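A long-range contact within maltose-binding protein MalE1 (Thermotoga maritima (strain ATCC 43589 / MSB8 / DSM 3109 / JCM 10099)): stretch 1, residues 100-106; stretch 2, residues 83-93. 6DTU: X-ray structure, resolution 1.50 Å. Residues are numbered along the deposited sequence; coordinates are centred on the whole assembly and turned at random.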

ATOM      1  N   LYS A 100       3.043  22.226   3.770  1.00 19.91           N
ATOM      2  CA  LYS A 100       1.655  22.177   4.205  1.00 19.98           C
ATOM      3  C   LYS A 100       1.192  20.736   4.356  1.00 16.82           C
ATOM      4  O   LYS A 100       1.678  19.839   3.672  1.00 15.82           O
ATOM      5  CB  LYS A 100       0.745  22.875   3.200  1.00 19.80           C
ATOM      6  CG  LYS A 100       1.085  24.359   2.983  1.00 22.45           C
ATOM      7  CD  LYS A 100       0.165  24.994   1.959  1.00 23.00           C
ATOM      8  CE  LYS A 100       0.553  26.433   1.697  1.00 31.65           C
ATOM      9  NZ  LYS A 100      -0.481  27.155   0.905  1.00 34.10           N
ATOM     10  N   LEU A 101       0.238  20.529   5.251  1.00 16.07           N
ATOM     11  CA  LEU A 101      -0.368  19.225   5.447  1.00 15.63           C
ATOM     12  C   LEU A 101      -1.538  19.061   4.487  1.00 14.21           C
ATOM     13  O   LEU A 101      -2.345  19.979   4.318  1.00 17.56           O
ATOM     14  CB  LEU A 101      -0.890  19.140   6.878  1.00 15.76           C
ATOM     15  CG  LEU A 101      -1.539  17.825   7.287  1.00 15.31           C
ATOM     16  CD1 LEU A 101      -0.490  16.730   7.293  1.00 17.31           C
ATOM     17  CD2 LEU A 101      -2.219  17.960   8.640  1.00 17.91           C
ATOM     18  N   TYR A 102      -1.632  17.878   3.868  1.00 14.06           N
ATOM     19  CA  TYR A 102      -2.640  17.603   2.852  1.00 13.83           C
ATOM     20  C   TYR A 102      -3.510  16.393   3.168  1.00 15.53           C
ATOM     21  O   TYR A 102      -4.322  15.990   2.334  1.00 16.34           O
ATOM     22  CB  TYR A 102      -1.971  17.438   1.485  1.00 14.05           C
ATOM     23  CG  TYR A 102      -1.531  18.731   0.861  1.00 16.83           C
ATOM     24  CD1 TYR A 102      -2.447  19.564   0.242  1.00 14.92           C
ATOM     25  CD2 TYR A 102      -0.209  19.125   0.906  1.00 16.60           C
ATOM     26  CE1 TYR A 102      -2.048  20.761  -0.347  1.00 20.17           C
ATOM     27  CE2 TYR A 102       0.202  20.314   0.328  1.00 16.58           C
ATOM     28  CZ  TYR A 102      -0.731  21.135  -0.283  1.00 19.58           C
ATOM     29  OH  TYR A 102      -0.319  22.320  -0.869  1.00 23.47           O
ATOM     30  N   GLY A 103      -3.389  15.807   4.341  1.00 13.36           N
ATOM     31  CA  GLY A 103      -4.290  14.722   4.667  1.00 14.87           C
ATOM     32  C   GLY A 103      -4.263  14.390   6.138  1.00 13.60           C
ATOM     33  O   GLY A 103      -3.321  14.729   6.855  1.00 16.35           O
ATOM     34  N   ILE A 104      -5.304  13.688   6.565  1.00 13.46           N
ATOM     35  CA  ILE A 104      -5.346  13.118   7.909  1.00 15.42           C
ATOM     36  C   ILE A 104      -5.023  11.638   7.799  1.00 12.84           C
ATOM     37  O   ILE A 104      -5.840  10.854   7.262  1.00 12.81           O
ATOM     38  CB  ILE A 104      -6.692  13.385   8.600  1.00 15.75           C
ATOM     39  CG1 ILE A 104      -6.940  14.897   8.739  1.00 20.85           C
ATOM     40  CG2 ILE A 104      -6.695  12.773  10.003  1.00 17.28           C
ATOM     41  CD1 ILE A 104      -7.911  15.289   9.833  1.00 26.89           C
ATOM     42  N   PRO A 105      -3.866  11.185   8.277  1.00 13.62           N
ATOM     43  CA  PRO A 105      -3.492   9.769   8.177  1.00 13.55           C
ATOM     44  C   PRO A 105      -4.213   8.938   9.225  1.00 15.11           C
ATOM     45  O   PRO A 105      -4.403   9.356  10.372  1.00 14.54           O
ATOM     46  CB  PRO A 105      -1.991   9.791   8.482  1.00 15.01           C
ATOM     47  CG  PRO A 105      -1.852  10.971   9.427  1.00 13.68           C
ATOM     48  CD  PRO A 105      -2.847  11.987   8.981  1.00 13.81           C
ATOM     49  N   TYR A 106      -4.622   7.740   8.829  1.00 12.49           N
ATOM     50  CA  TYR A 106      -5.217   6.832   9.797  1.00 11.00           C
ATOM     51  C   TYR A 106      -4.365   5.604  10.090  1.00 11.73           C
ATOM     52  O   TYR A 106      -4.565   4.973  11.134  1.00 13.52           O
ATOM     53  CB  TYR A 106      -6.653   6.437   9.395  1.00 12.97           C
ATOM     54  CG  TYR A 106      -6.806   5.367   8.320  1.00 13.63           C
ATOM     55  CD1 TYR A 106      -6.815   4.022   8.644  1.00 13.41           C
ATOM     56  CD2 TYR A 106      -7.034   5.719   6.996  1.00 12.15           C
ATOM     57  CE1 TYR A 106      -6.968   3.060   7.668  1.00 13.92           C
ATOM     58  CE2 TYR A 106      -7.195   4.762   6.022  1.00 14.77           C
ATOM     59  CZ  TYR A 106      -7.174   3.440   6.374  1.00 11.65           C
ATOM     60  OH  TYR A 106      -7.347   2.482   5.393  1.00 14.22           O
TER
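Stretch 2, residues 83-93: DLKNFYETALN

The apolar centre of the contact is Pro-105, which points toward stretch 2 and has the largest area covered by the other stretch. Its ring, puckered C-gamma endo, meets the start of the 89-93 helix: Pro-105 CG lies 3.8 Å from Ala-91 CB, and Pro-105 CD lies 3.8 Å from Leu-92 CD2. The short side chain of Ala-91 also points toward stretch 1, and here the CA atoms of the two stretches come closest, Pro-105 CA 6.1 Å from Ala-91 CA. Leu-92 leaves its backbone sideways, but its m,t rotamer brings the end of the side chain nearer to stretch 1.

Phe-87, in the loop just ahead of the helix, adds an aromatic ring to this centre. It points toward stretch 1, with chi1 at -70°, and spans two neighbouring residues: Pro-105 CG is 4.2 Å from Phe-87 CD1, and Ile-104 CG2 is 4.2 Å from Phe-87 CZ. Both Ile-104 CG2 and the carbonyl oxygen of Pro-105 approach the ring obliquely.

Farther back along stretch 1, Leu-101 makes a second apolar patch. Its CA-to-CB bond points sideways, but the t,p rotamer carries its methyl groups nearer to stretch 2. Leu-101 CD2 is 4.0 Å from Leu-84 CD1, in the 3-10 segment, and Leu-92 touches both methyls, with Leu-101 CD1 4.2 Å from Leu-92 CB and Leu-101 CD2 4.3 Å from Leu-92 CD2. The intervening Tyr-102 and Gly-103 make no contact, and beyond Pro-105 the CA-to-CB bond of Tyr-106 points away.

Stretch 1 runs as strand at 100-101, continues through a short non-strand link at Tyr-102, and is extended again at Pro-105 (phi/psi -78°/141°). Stretch 2 follows a bent path over it: the 3-10 segment brings Leu-84 to Leu-101, the loop brings Phe-87 to Ile-104 and Pro-105, and the helix then returns from Ala-91 on Pro-105 to Leu-92, which touches both Pro-105 and Leu-101. Tyr-88 is the N-cap residue, and its carbonyl oxygen accepts from the first turn, with Leu-92 N 3.1 Å from Tyr-88 O; Asn-93 N follows at 2.7 Å from Glu-89 O. The helix thus supports its own backbone while laying Ala-91 and Leu-92 on stretch 1.

No hydrogen bond joins the stretches, so the 309 Å² of surface buried between them, both sides summed, is held by packing. Polar atoms meet carbon instead. Leu-92 O lies 3.3 Å from Leu-101 CD1, and Pro-105 O lies 3.2 Å from Phe-87 CE1; the latter oxygen is buried without a hydrogen-bonding partner anywhere in the model. At the outer, polar end of stretch 2, clear of stretch 1, Asn-86 N bonds to Asp-83 O at 2.9 Å, and Lys-85 NZ donates to Asn-86 OD1 at 3.0 Å. The bond from Asn-86 ND2 to Asp-83 OD1, 3.1 Å long with an angle of 127°, is weak.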

ATOM      1  N   ASP A  83      -6.551  18.170  17.362  1.00 17.73           N
ATOM      2  CA  ASP A  83      -6.061  16.802  17.446  1.00 16.80           C
ATOM      3  C   ASP A  83      -4.770  16.557  16.686  1.00 15.73           C
ATOM      4  O   ASP A  83      -4.289  15.429  16.721  1.00 15.36           O
ATOM      5  CB  ASP A  83      -7.113  15.793  17.005  1.00 16.28           C
ATOM      6  CG  ASP A  83      -8.162  15.580  18.060  1.00 22.94           C
ATOM      7  OD1 ASP A  83      -7.947  14.737  18.949  1.00 20.43           O
ATOM      8  OD2 ASP A  83      -9.187  16.294  18.027  1.00 30.52           O
ATOM      9  N   LEU A  84      -4.189  17.575  16.047  1.00 15.82           N
ATOM     10  CA  LEU A  84      -2.985  17.361  15.250  1.00 14.50           C
ATOM     11  C   LEU A  84      -1.850  16.754  16.078  1.00 16.93           C
ATOM     12  O   LEU A  84      -1.148  15.850  15.607  1.00 15.53           O
ATOM     13  CB  LEU A  84      -2.565  18.694  14.618  1.00 16.61           C
ATOM     14  CG  LEU A  84      -1.264  18.788  13.830  1.00 19.62           C
ATOM     15  CD1 LEU A  84      -1.451  18.022  12.535  1.00 23.28           C
ATOM     16  CD2 LEU A  84      -0.891  20.247  13.577  1.00 21.26           C
ATOM     17  N   LYS A  85      -1.718  17.161  17.344  1.00 14.12           N
ATOM     18  CA  LYS A  85      -0.644  16.633  18.190  1.00 15.52           C
ATOM     19  C   LYS A  85      -0.767  15.134  18.424  1.00 14.96           C
ATOM     20  O   LYS A  85       0.219  14.477  18.786  1.00 15.60           O
ATOM     21  CB  LYS A  85      -0.619  17.359  19.538  1.00 15.49           C
ATOM     22  CG  LYS A  85      -1.800  16.989  20.436  1.00 16.97           C
ATOM     23  CD  LYS A  85      -1.812  17.808  21.714  1.00 17.46           C
ATOM     24  CE  LYS A  85      -2.981  17.461  22.604  1.00 20.74           C
ATOM     25  NZ  LYS A  85      -2.948  16.047  23.070  1.00 22.60           N
ATOM     26  N   ASN A  86      -1.944  14.571  18.225  1.00 14.63           N
ATOM     27  CA  ASN A  86      -2.136  13.179  18.591  1.00 14.80           C
ATOM     28  C   ASN A  86      -1.695  12.204  17.522  1.00 14.20           C
ATOM     29  O   ASN A  86      -1.751  10.993  17.753  1.00 14.99           O
ATOM     30  CB  ASN A  86      -3.593  12.942  18.975  1.00 14.15           C
ATOM     31  CG  ASN A  86      -3.988  13.763  20.175  1.00 15.54           C
ATOM     32  OD1 ASN A  86      -3.312  13.723  21.204  1.00 19.10           O
ATOM     33  ND2 ASN A  86      -5.085  14.502  20.065  1.00 18.49           N
ATOM     34  N   PHE A  87      -1.273  12.692  16.366  1.00 13.56           N
ATOM     35  CA  PHE A  87      -0.840  11.832  15.280  1.00 13.00           C
ATOM     36  C   PHE A  87       0.676  11.820  15.205  1.00 14.91           C
ATOM     37  O   PHE A  87       1.327  12.836  15.463  1.00 14.59           O
ATOM     38  CB  PHE A  87      -1.451  12.318  13.960  1.00 14.33           C
ATOM     39  CG  PHE A  87      -2.926  12.077  13.895  1.00 13.59           C
ATOM     40  CD1 PHE A  87      -3.411  10.935  13.296  1.00 13.63           C
ATOM     41  CD2 PHE A  87      -3.821  12.926  14.529  1.00 15.87           C
ATOM     42  CE1 PHE A  87      -4.765  10.679  13.264  1.00 14.33           C
ATOM     43  CE2 PHE A  87      -5.174  12.671  14.511  1.00 18.12           C
ATOM     44  CZ  PHE A  87      -5.647  11.551  13.873  1.00 16.94           C
ATOM     45  N   TYR A  88       1.241  10.668  14.848  1.00 15.13           N
ATOM     46  CA  TYR A  88       2.690  10.587  14.706  1.00 13.62           C
ATOM     47  C   TYR A  88       3.154  11.541  13.618  1.00 14.05           C
ATOM     48  O   TYR A  88       2.537  11.647  12.556  1.00 13.41           O
ATOM     49  CB  TYR A  88       3.124   9.160  14.367  1.00 14.62           C
ATOM     50  CG  TYR A  88       3.246   8.213  15.553  1.00 17.50           C
ATOM     51  CD1 TYR A  88       4.332   8.278  16.415  1.00 18.00           C
ATOM     52  CD2 TYR A  88       2.280   7.261  15.804  1.00 16.49           C
ATOM     53  CE1 TYR A  88       4.450   7.415  17.497  1.00 14.08           C
ATOM     54  CE2 TYR A  88       2.388   6.389  16.890  1.00 17.83           C
ATOM     55  CZ  TYR A  88       3.472   6.468  17.722  1.00 18.18           C
ATOM     56  OH  TYR A  88       3.578   5.616  18.795  1.00 20.56           O
ATOM     57  N   GLU A  89       4.222  12.274  13.900  1.00 13.49           N
ATOM     58  CA  GLU A  89       4.713  13.226  12.910  1.00 13.77           C
ATOM     59  C   GLU A  89       5.182  12.551  11.630  1.00 16.43           C
ATOM     60  O   GLU A  89       5.079  13.150  10.561  1.00 15.97           O
ATOM     61  CB  GLU A  89       5.794  14.126  13.493  1.00 15.13           C
ATOM     62  CG  GLU A  89       5.230  15.021  14.589  1.00 19.57           C
ATOM     63  CD  GLU A  89       6.046  16.286  14.799  1.00 24.45           C
ATOM     64  OE1 GLU A  89       7.171  16.186  15.335  1.00 32.18           O
ATOM     65  OE2 GLU A  89       5.570  17.379  14.420  1.00 22.22           O
ATOM     66  N   THR A  90       5.729  11.336  11.715  1.00 15.34           N
ATOM     67  CA  THR A  90       6.062  10.594  10.497  1.00 16.45           C
ATOM     68  C   THR A  90       4.840  10.387   9.597  1.00 15.48           C
ATOM     69  O   THR A  90       4.929  10.515   8.370  1.00 15.89           O
ATOM     70  CB  THR A  90       6.708   9.259  10.862  1.00 18.26           C
ATOM     71  OG1 THR A  90       5.849   8.532  11.757  1.00 19.81           O
ATOM     72  CG2 THR A  90       8.089   9.486  11.470  1.00 18.46           C
ATOM     73  N   ALA A  91       3.690  10.113  10.190  1.00 14.98           N
ATOM     74  CA  ALA A  91       2.497   9.920   9.389  1.00 14.18           C
ATOM     75  C   ALA A  91       2.024  11.244   8.799  1.00 14.83           C
ATOM     76  O   ALA A  91       1.693  11.325   7.604  1.00 14.25           O
ATOM     77  CB  ALA A  91       1.417   9.284  10.270  1.00 15.29           C
ATOM     78  N   LEU A  92       2.058  12.312   9.601  1.00 14.55           N
ATOM     79  CA  LEU A  92       1.634  13.615   9.103  1.00 12.83           C
ATOM     80  C   LEU A  92       2.578  14.118   8.018  1.00 15.50           C
ATOM     81  O   LEU A  92       2.130  14.697   7.018  1.00 13.13           O
ATOM     82  CB  LEU A  92       1.608  14.617  10.253  1.00 14.22           C
ATOM     83  CG  LEU A  92       0.618  14.358  11.391  1.00 14.82           C
ATOM     84  CD1 LEU A  92       0.905  15.306  12.522  1.00 16.09           C
ATOM     85  CD2 LEU A  92      -0.792  14.578  10.909  1.00 16.78           C
ATOM     86  N   ASN A  93       3.892  13.907   8.199  1.00 14.56           N
ATOM     87  CA  ASN A  93       4.856  14.342   7.203  1.00 16.53           C
ATOM     88  C   ASN A  93       4.715  13.557   5.910  1.00 12.99           C
ATOM     89  O   ASN A  93       4.967  14.116   4.833  1.00 16.46           O
ATOM     90  CB  ASN A  93       6.286  14.274   7.745  1.00 15.75           C
ATOM     91  CG  ASN A  93       6.559  15.316   8.836  1.00 22.21           C
ATOM     92  OD1 ASN A  93       5.906  16.364   8.903  1.00 25.16           O
ATOM     93  ND2 ASN A  93       7.534  15.022   9.702  1.00 21.08           N
TER